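Local coordinates for putative agmatinase (Clostridium difficile, PDB 3LHL), which probably hydrolyses agmatine to putrescine and urea, as a manganese-dependent member of the arginase family, at residues P103-V108 with N113-I118. Residues are numbered along the deposited sequence; the frame is centred on the assembly and turned at random.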
loop_
_atom_site.group_PDB
_atom_site.type_symbol
_atom_site.label_atom_id
_atom_site.label_comp_id
_atom_site.label_asym_id
_atom_site.label_seq_id
_atom_site.Cartn_x
_atom_site.Cartn_y
_atom_site.Cartn_z
ATOM N N PRO A 103 -1.094 -11.875 0.127
ATOM C CA PRO A 103 -2.387 -12.564 0.208
ATOM C C PRO A 103 -3.557 -11.669 -0.188
ATOM O O PRO A 103 -4.523 -12.131 -0.794
ATOM C CB PRO A 103 -2.458 -13.008 1.670
ATOM C CG PRO A 103 -1.610 -12.002 2.386
ATOM C CD PRO A 103 -0.436 -11.845 1.445
ATOM N N ALA A 104 -3.459 -10.386 0.150
ATOM C CA ALA A 104 -4.510 -9.432 -0.173
ATOM C C ALA A 104 -4.637 -9.329 -1.682
ATOM O O ALA A 104 -5.740 -9.389 -2.236
ATOM C CB ALA A 104 -4.180 -8.069 0.418
ATOM N N PHE A 105 -3.495 -9.171 -2.344
ATOM C CA PHE A 105 -3.469 -9.065 -3.789
ATOM C C PHE A 105 -4.060 -10.324 -4.398
ATOM O O PHE A 105 -4.860 -10.251 -5.330
ATOM C CB PHE A 105 -2.041 -8.895 -4.306
ATOM C CG PHE A 105 -1.948 -8.971 -5.799
ATOM C CD1 PHE A 105 -2.451 -7.939 -6.590
ATOM C CD2 PHE A 105 -1.450 -10.115 -6.418
ATOM C CE1 PHE A 105 -2.467 -8.052 -7.979
ATOM C CE2 PHE A 105 -1.459 -10.240 -7.800
ATOM C CZ PHE A 105 -1.969 -9.208 -8.586
ATOM N N LYS A 106 -3.667 -11.479 -3.872
ATOM C CA LYS A 106 -4.180 -12.735 -4.401
ATOM C C LYS A 106 -5.701 -12.782 -4.365
ATOM O O LYS A 106 -6.337 -13.148 -5.352
ATOM C CB LYS A 106 -3.597 -13.925 -3.632
ATOM C CG LYS A 106 -2.158 -14.248 -4.025
ATOM C CD LYS A 106 -1.599 -15.419 -3.234
ATOM C CE LYS A 106 -0.167 -15.717 -3.646
ATOM N NZ LYS A 106 0.404 -16.875 -2.906
ATOM N N ALA A 107 -6.281 -12.400 -3.231
ATOM C CA ALA A 107 -7.728 -12.408 -3.084
ATOM C C ALA A 107 -8.372 -11.509 -4.142
ATOM O O ALA A 107 -9.438 -11.822 -4.666
ATOM C CB ALA A 107 -8.120 -11.944 -1.677
ATOM N N VAL A 108 -7.720 -10.393 -4.453
ATOM C CA VAL A 108 -8.243 -9.469 -5.450
ATOM C C VAL A 108 -8.036 -10.042 -6.852
ATOM O O VAL A 108 -8.942 -10.008 -7.690
ATOM C CB VAL A 108 -7.544 -8.089 -5.364
ATOM C CG1 VAL A 108 -8.095 -7.160 -6.436
ATOM C CG2 VAL A 108 -7.750 -7.477 -3.979
ATOM N N ASN A 113 -8.629 -11.141 -12.872
ATOM C CA ASN A 113 -7.478 -11.782 -13.494
ATOM C C ASN A 113 -6.607 -10.801 -14.271
ATOM O O ASN A 113 -5.382 -10.902 -14.253
ATOM C CB ASN A 113 -7.936 -12.897 -14.433
ATOM C CG ASN A 113 -6.799 -13.819 -14.840
ATOM O OD1 ASN A 113 -6.677 -14.203 -16.006
ATOM N ND2 ASN A 113 -5.964 -14.186 -13.875
ATOM N N ASP A 114 -7.240 -9.861 -14.962
ATOM C CA ASP A 114 -6.507 -8.873 -15.743
ATOM C C ASP A 114 -6.343 -7.586 -14.944
ATOM O O ASP A 114 -6.967 -6.572 -15.247
ATOM C CB ASP A 114 -7.250 -8.583 -17.050
ATOM C CG ASP A 114 -6.610 -7.461 -17.843
ATOM O OD1 ASP A 114 -5.382 -7.535 -18.090
ATOM O OD2 ASP A 114 -7.333 -6.508 -18.217
ATOM N N ILE A 115 -5.498 -7.625 -13.923
ATOM C CA ILE A 115 -5.304 -6.455 -13.082
ATOM C C ILE A 115 -3.888 -5.902 -13.151
ATOM O O ILE A 115 -2.938 -6.630 -13.427
ATOM C CB ILE A 115 -5.659 -6.788 -11.607
ATOM C CG1 ILE A 115 -5.589 -5.523 -10.750
ATOM C CG2 ILE A 115 -4.713 -7.853 -11.069
ATOM C CD1 ILE A 115 -6.063 -5.724 -9.326
ATOM N N TYR A 116 -3.760 -4.601 -12.911
ATOM C CA TYR A 116 -2.466 -3.927 -12.923
ATOM C C TYR A 116 -2.093 -3.524 -11.502
ATOM O O TYR A 116 -2.962 -3.248 -10.676
ATOM C CB TYR A 116 -2.530 -2.697 -13.829
ATOM C CG TYR A 116 -2.758 -3.059 -15.277
ATOM C CD1 TYR A 116 -1.684 -3.359 -16.117
ATOM C CD2 TYR A 116 -4.047 -3.167 -15.792
ATOM C CE1 TYR A 116 -1.886 -3.761 -17.434
ATOM C CE2 TYR A 116 -4.264 -3.571 -17.109
ATOM C CZ TYR A 116 -3.177 -3.868 -17.925
ATOM O OH TYR A 116 -3.382 -4.291 -19.219
ATOM N N VAL A 117 -0.797 -3.491 -11.223
ATOM C CA VAL A 117 -0.308 -3.144 -9.899
ATOM C C VAL A 117 0.491 -1.841 -9.881
ATOM O O VAL A 117 1.456 -1.682 -10.631
ATOM C CB VAL A 117 0.603 -4.267 -9.338
ATOM C CG1 VAL A 117 1.132 -3.873 -7.965
ATOM C CG2 VAL A 117 -0.160 -5.580 -9.273
ATOM N N ILE A 118 0.077 -0.909 -9.032
ATOM C CA ILE A 118 0.788 0.353 -8.883
ATOM C C ILE A 118 1.520 0.225 -7.551
ATOM O O ILE A 118 0.901 0.004 -6.505
ATOM C CB ILE A 118 -0.182 1.557 -8.898
ATOM C CG1 ILE A 118 -0.731 1.736 -10.323
ATOM C CG2 ILE A 118 0.536 2.829 -8.439
ATOM C CD1 ILE A 118 -1.661 2.932 -10.510
#
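Phe-105 reaches from helix 101-111 to the strand that follows it and sets its ring against Ile-115 and Val-117. Its CB heads for the strand, and with CG swung anti to the backbone N (chi1 172°) the ring extends across the gap between helix and sheet. Phe-105 CE1 leads, lying 3.6 Å from Val-117 CG2 and 3.8 Å from Ile-115 CG2. Next round the ring, Phe-105 CZ is 3.9 Å from Ile-115 CG2. Both methyls approach the ring obliquely. The axes of the two short segments pass 10.9 Å apart, a gap that a long apolar side chain can span. Helix segment 103-108 and strand segment 115-118 run at 154° in their N-to-C directions, as expected in a beta-alpha-beta crossover; this one links parallel strands 90-95 and 115-120 of the arginase fold, passing over intervening strands 240-247 and 196-202. One turn on, Val-108 CG1 lies 3.8 Å from Ile-115 CD1. Beta-branched Ile-115 and Val-117 suit an extended strand and send methyls to the helix; like Val-108, they are apolar in a buried interface. Ile-144, Ile-147 and Val-148 of helix 140-148 also touch Phe-105, while Tyr-198 of neighbouring strand 196-202 packs against both Val-108 and Ile-115.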